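Local coordinates for protein inositol-1-monophosphatase (Mycobacterium tuberculosis, PDB 2Q74) that probably hydrolyses inositol 1-phosphate to free myo-inositol and phosphate with magnesium as cofactor, in the last step of myo-inositol biosynthesis from glucose 6-phosphate, at residues A135-D138 / T143-S146; A192-H197 / A225-G230. All blocks are in the same frame, centred on the assembly; numbering follows the deposited sequence.

Contact 1 (A135-D138 / T143-S146); sequences AVAD and TVYS
Val136 and Tyr145 sit opposite each other on antiparallel strands and trade two backbone hydrogen bonds, Val136 N to Tyr145 O at 2.8 Å and Tyr145 N back to Val136 O at 2.9 Å. This is the tight end of the contact. The carbonyl oxygen of Val136 also lies at the edge of the Tyr145 ring, in its plane, 3.6 Å from CD1. With CG anti to its carbonyl carbon (chi1 -61°), the tyrosine lays its ring beside the neighbouring strand, toward Asp138, and Cys216 of helix 211-220 packs on both Val136 and Tyr145. On the other face, Ala135, Ala137 and Val144 form a thin apolar layer, Ala137 CB meeting Val144 CG2 at 4.1 Å. Ala15, Ala19 and Ala23 of helix 8-33 pack on the two alanines, small residues on both sides, consistent with a close approach of the helix.

Toward the turn the pairing slackens. Asp138 N still reaches Thr143 O at 3.0 Å, but this hydrogen bond is bent to 135°, and the return bond from Thr143 N to Asp138 O is weak. The two side chains run side by side in the same direction, and a water joins them: it donates to Asp138 OD2 at 2.6 Å and is also hydrogen-bonded to Thr143 OG1 and Tyr145 OH. One water thus ties the partly exposed Asp138 and Thr143 to the hydroxyl of the buried Tyr145, while OD1 of Asp138 makes a weak hydrogen bond to Ala141 N within the turn. The whole is a beta hairpin in the large mixed sheet of the inositol monophosphatase fold, with helices packed on both faces.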
loop_
_atom_site.group_PDB
_atom_site.type_symbol
_atom_site.label_atom_id
_atom_site.label_comp_id
_atom_site.label_asym_id
_atom_site.label_seq_id
_atom_site.Cartn_x
_atom_site.Cartn_y
_atom_site.Cartn_z
ATOM N N ALA A 135 -15.334 -13.678 -4.478
ATOM C CA ALA A 135 -14.040 -14.016 -3.867
ATOM C C ALA A 135 -12.967 -13.140 -4.447
ATOM O O ALA A 135 -12.894 -12.988 -5.674
ATOM C CB ALA A 135 -13.700 -15.483 -4.088
ATOM N N VAL A 136 -12.151 -12.538 -3.587
ATOM C CA VAL A 136 -11.004 -11.739 -4.059
ATOM C C VAL A 136 -9.757 -12.334 -3.472
ATOM O O VAL A 136 -9.623 -12.466 -2.257
ATOM C CB VAL A 136 -11.072 -10.246 -3.612
ATOM C CG1 VAL A 136 -9.788 -9.476 -4.047
ATOM C CG2 VAL A 136 -12.325 -9.563 -4.135
ATOM N N ALA A 137 -8.832 -12.693 -4.338
ATOM C CA ALA A 137 -7.583 -13.335 -3.900
ATOM C C ALA A 137 -6.526 -12.275 -3.916
ATOM O O ALA A 137 -6.298 -11.700 -4.958
ATOM C CB ALA A 137 -7.194 -14.460 -4.839
ATOM N N ASP A 138 -5.911 -12.016 -2.768
ATOM C CA ASP A 138 -4.738 -11.148 -2.648
ATOM C C ASP A 138 -3.521 -11.996 -3.010
ATOM O O ASP A 138 -2.969 -12.718 -2.171
ATOM C CB ASP A 138 -4.624 -10.599 -1.206
ATOM C CG ASP A 138 -3.460 -9.593 -1.015
ATOM O OD1 ASP A 138 -2.508 -9.563 -1.827
ATOM O OD2 ASP A 138 -3.501 -8.841 0.001
ATOM N N THR A 143 -3.695 -14.935 0.347
ATOM C CA THR A 143 -4.926 -14.987 1.138
ATOM C C THR A 143 -6.139 -14.851 0.207
ATOM O O THR A 143 -6.011 -14.386 -0.918
ATOM C CB THR A 143 -4.925 -13.855 2.171
ATOM O OG1 THR A 143 -4.848 -12.599 1.484
ATOM C CG2 THR A 143 -3.717 -13.960 3.080
ATOM N N VAL A 144 -7.312 -15.247 0.684
ATOM C CA VAL A 144 -8.527 -15.141 -0.115
ATOM C C VAL A 144 -9.673 -14.640 0.752
ATOM O O VAL A 144 -9.981 -15.201 1.810
ATOM C CB VAL A 144 -8.903 -16.484 -0.808
ATOM C CG1 VAL A 144 -10.118 -16.300 -1.722
ATOM C CG2 VAL A 144 -7.736 -17.014 -1.631
ATOM N N TYR A 145 -10.290 -13.556 0.300
ATOM C CA TYR A 145 -11.470 -12.991 0.959
ATOM C C TYR A 145 -12.664 -13.525 0.210
ATOM O O TYR A 145 -12.611 -13.615 -1.010
ATOM C CB TYR A 145 -11.449 -11.464 0.854
ATOM C CG TYR A 145 -10.254 -10.801 1.503
ATOM C CD1 TYR A 145 -9.022 -10.708 0.835
ATOM C CD2 TYR A 145 -10.350 -10.278 2.782
ATOM C CE1 TYR A 145 -7.913 -10.095 1.443
ATOM C CE2 TYR A 145 -9.289 -9.660 3.382
ATOM C CZ TYR A 145 -8.057 -9.567 2.719
ATOM O OH TYR A 145 -7.010 -8.962 3.373
ATOM N N SER A 146 -13.742 -13.861 0.919
ATOM C CA SER A 146 -14.968 -14.280 0.240
ATOM C C SER A 146 -16.222 -14.019 1.033
ATOM O O SER A 146 -16.168 -13.815 2.243
ATOM C CB SER A 146 -14.896 -15.762 -0.107
ATOM O OG SER A 146 -14.681 -16.557 1.054
HETATM O O HOH W 1 -4.408 -10.118 2.039
#

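Contact 2 (A192-H197 / A225-G230); sequences AELLAH and AYYEHG
Leu194 and Leu195, neighbours on helix 188-198, both reach the ring of Tyr227 with their CD2 methyls, but they meet it in different ways. The Leu194 side chain crosses the tyrosine at about a right angle. Its CD2 approaches the hydroxyl end of the ring obliquely, 3.6 Å from CE2 of Tyr227. Leu195 comes in nearer the base of the ring: its CD2 lies close to the ring plane, at the edge, 4.0 Å from CD2 of Tyr227.

Tyr227 can span the gap because its CG is anti to the backbone N (chi1 161°) and the ring extends from the strand toward the helix. The backbones stay well apart, with Leu195 CA and Tyr227 CA 9.6 Å from each other, so side chains alone make the contact. At its far end the tyrosine hydroxyl is hydrogen-bonded to Gly284 O, which ties the ring to the C-terminal segment and would limit its swing. Phe282 of that segment packs on Leu194, and Thr179 of strand 176-181 touches both Leu195 and Tyr227.

Another side of the helix faces the second subunit: Ala192 packs on Ala196 of that subunit, and Ala196 on its Ala192. This is a helix of a helical layer packed on the smaller sheet of the alpha-beta-alpha-beta-alpha sandwich, and it also meets the dimer partner.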
loop_
_atom_site.group_PDB
_atom_site.type_symbol
_atom_site.label_atom_id
_atom_site.label_comp_id
_atom_site.label_asym_id
_atom_site.label_seq_id
_atom_site.Cartn_x
_atom_site.Cartn_y
_atom_site.Cartn_z
ATOM N N ALA A 192 -8.785 14.580 -7.636
ATOM C CA ALA A 192 -7.744 14.963 -6.680
ATOM C C ALA A 192 -8.138 16.219 -5.914
ATOM O O ALA A 192 -7.898 16.343 -4.714
ATOM C CB ALA A 192 -6.425 15.172 -7.402
ATOM N N GLU A 193 -8.759 17.137 -6.636
ATOM C CA GLU A 193 -9.261 18.388 -6.083
ATOM C C GLU A 193 -10.328 18.086 -5.033
ATOM O O GLU A 193 -10.317 18.641 -3.933
ATOM C CB GLU A 193 -9.868 19.232 -7.212
ATOM C CG GLU A 193 -9.721 20.736 -7.062
ATOM C CD GLU A 193 -8.399 21.259 -7.615
ATOM O OE1 GLU A 193 -8.037 20.892 -8.763
ATOM O OE2 GLU A 193 -7.728 22.052 -6.904
ATOM N N LEU A 194 -11.250 17.201 -5.392
ATOM C CA LEU A 194 -12.284 16.740 -4.479
ATOM C C LEU A 194 -11.702 16.136 -3.213
ATOM O O LEU A 194 -12.188 16.409 -2.121
ATOM C CB LEU A 194 -13.166 15.697 -5.169
ATOM C CG LEU A 194 -14.208 14.968 -4.309
ATOM C CD1 LEU A 194 -15.403 15.841 -4.050
ATOM C CD2 LEU A 194 -14.631 13.693 -4.992
ATOM N N LEU A 195 -10.675 15.304 -3.361
ATOM C CA LEU A 195 -10.067 14.636 -2.223
ATOM C C LEU A 195 -9.406 15.604 -1.272
ATOM O O LEU A 195 -9.502 15.441 -0.065
ATOM C CB LEU A 195 -9.040 13.588 -2.668
ATOM C CG LEU A 195 -9.630 12.325 -3.303
ATOM C CD1 LEU A 195 -8.543 11.303 -3.693
ATOM C CD2 LEU A 195 -10.684 11.690 -2.370
ATOM N N ALA A 196 -8.723 16.606 -1.813
ATOM C CA ALA A 196 -8.097 17.617 -0.978
ATOM C C ALA A 196 -9.138 18.196 -0.014
ATOM O O ALA A 196 -8.847 18.417 1.146
ATOM C CB ALA A 196 -7.454 18.691 -1.826
ATOM N N HIS A 197 -10.366 18.368 -0.468
ATOM C CA HIS A 197 -11.419 18.882 0.397
ATOM C C HIS A 197 -11.790 17.934 1.532
ATOM O O HIS A 197 -12.075 18.377 2.641
ATOM C CB HIS A 197 -12.676 19.222 -0.408
ATOM C CG HIS A 197 -12.495 20.357 -1.371
ATOM N ND1 HIS A 197 -13.481 20.745 -2.251
ATOM C CD2 HIS A 197 -11.440 21.174 -1.605
ATOM C CE1 HIS A 197 -13.050 21.760 -2.976
ATOM N NE2 HIS A 197 -11.812 22.038 -2.606
ATOM N N ALA A 225 -13.049 3.316 5.536
ATOM C CA ALA A 225 -13.872 3.579 4.354
ATOM C C ALA A 225 -13.087 3.587 3.085
ATOM O O ALA A 225 -11.830 3.683 3.066
ATOM C CB ALA A 225 -14.573 4.896 4.471
ATOM N N TYR A 226 -13.835 3.547 1.995
ATOM C CA TYR A 226 -13.223 3.587 0.676
ATOM C C TYR A 226 -14.114 4.339 -0.276
ATOM O O TYR A 226 -15.309 4.146 -0.271
ATOM C CB TYR A 226 -12.999 2.162 0.173
ATOM C CG TYR A 226 -12.720 2.046 -1.299
ATOM C CD1 TYR A 226 -11.553 2.593 -1.852
ATOM C CD2 TYR A 226 -13.608 1.377 -2.143
ATOM C CE1 TYR A 226 -11.264 2.473 -3.239
ATOM C CE2 TYR A 226 -13.354 1.257 -3.518
ATOM C CZ TYR A 226 -12.157 1.803 -4.059
ATOM O OH TYR A 226 -11.912 1.681 -5.392
ATOM N N TYR A 227 -13.503 5.187 -1.097
ATOM C CA TYR A 227 -14.230 5.975 -2.100
ATOM C C TYR A 227 -13.438 6.046 -3.415
ATOM O O TYR A 227 -12.279 6.484 -3.447
ATOM C CB TYR A 227 -14.496 7.401 -1.591
ATOM C CG TYR A 227 -14.804 8.378 -2.699
ATOM C CD1 TYR A 227 -15.992 8.287 -3.397
ATOM C CD2 TYR A 227 -13.896 9.351 -3.082
ATOM C CE1 TYR A 227 -16.304 9.158 -4.448
ATOM C CE2 TYR A 227 -14.179 10.231 -4.137
ATOM C CZ TYR A 227 -15.411 10.131 -4.820
ATOM O OH TYR A 227 -15.788 10.966 -5.875
ATOM N N GLU A 228 -14.092 5.630 -4.497
ATOM C CA GLU A 228 -13.544 5.800 -5.827
ATOM C C GLU A 228 -14.609 6.118 -6.876
ATOM O O GLU A 228 -15.680 5.518 -6.903
ATOM C CB GLU A 228 -12.749 4.569 -6.257
ATOM C CG GLU A 228 -11.833 4.858 -7.441
ATOM C CD GLU A 228 -10.921 3.733 -7.775
ATOM O OE1 GLU A 228 -10.457 3.030 -6.853
ATOM O OE2 GLU A 228 -10.665 3.546 -8.985
ATOM N N HIS A 229 -14.263 7.054 -7.751
ATOM C CA HIS A 229 -15.111 7.486 -8.846
ATOM C C HIS A 229 -14.628 6.896 -10.172
ATOM O O HIS A 229 -13.618 7.336 -10.715
ATOM C CB HIS A 229 -15.081 9.011 -8.926
ATOM C CG HIS A 229 -16.097 9.581 -9.856
ATOM N ND1 HIS A 229 -17.420 9.732 -9.503
ATOM C CD2 HIS A 229 -15.986 10.044 -11.124
ATOM C CE1 HIS A 229 -18.083 10.260 -10.519
ATOM N NE2 HIS A 229 -17.234 10.462 -11.512
ATOM N N GLY A 230 -15.347 5.897 -10.682
ATOM C CA GLY A 230 -15.050 5.309 -11.989
ATOM C C GLY A 230 -14.412 3.933 -11.926
ATOM O O GLY A 230 -13.332 3.715 -12.469
#

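In the fold
Contact 1 belongs to the larger sheet and contact 2 to the smaller; they lie on opposite sides of the chain's centre, with their own centres 25 Å apart and nearest atoms about 11 Å apart. Helix 211-220 lies between them: Cys216 meets Val136 and Tyr145 of contact 1, while Leu215 and Val218 meet Tyr226 on the strand of contact 2. The side chain of Val136 is about 7 Å from that of Asp107 and about 9 Å from that of Asp235, both probable magnesium ligands. In contact 2, the Leu195 side chain is about 10 Å from that of Arg206, a probable substrate-binding residue. Neither contact includes any of these site residues.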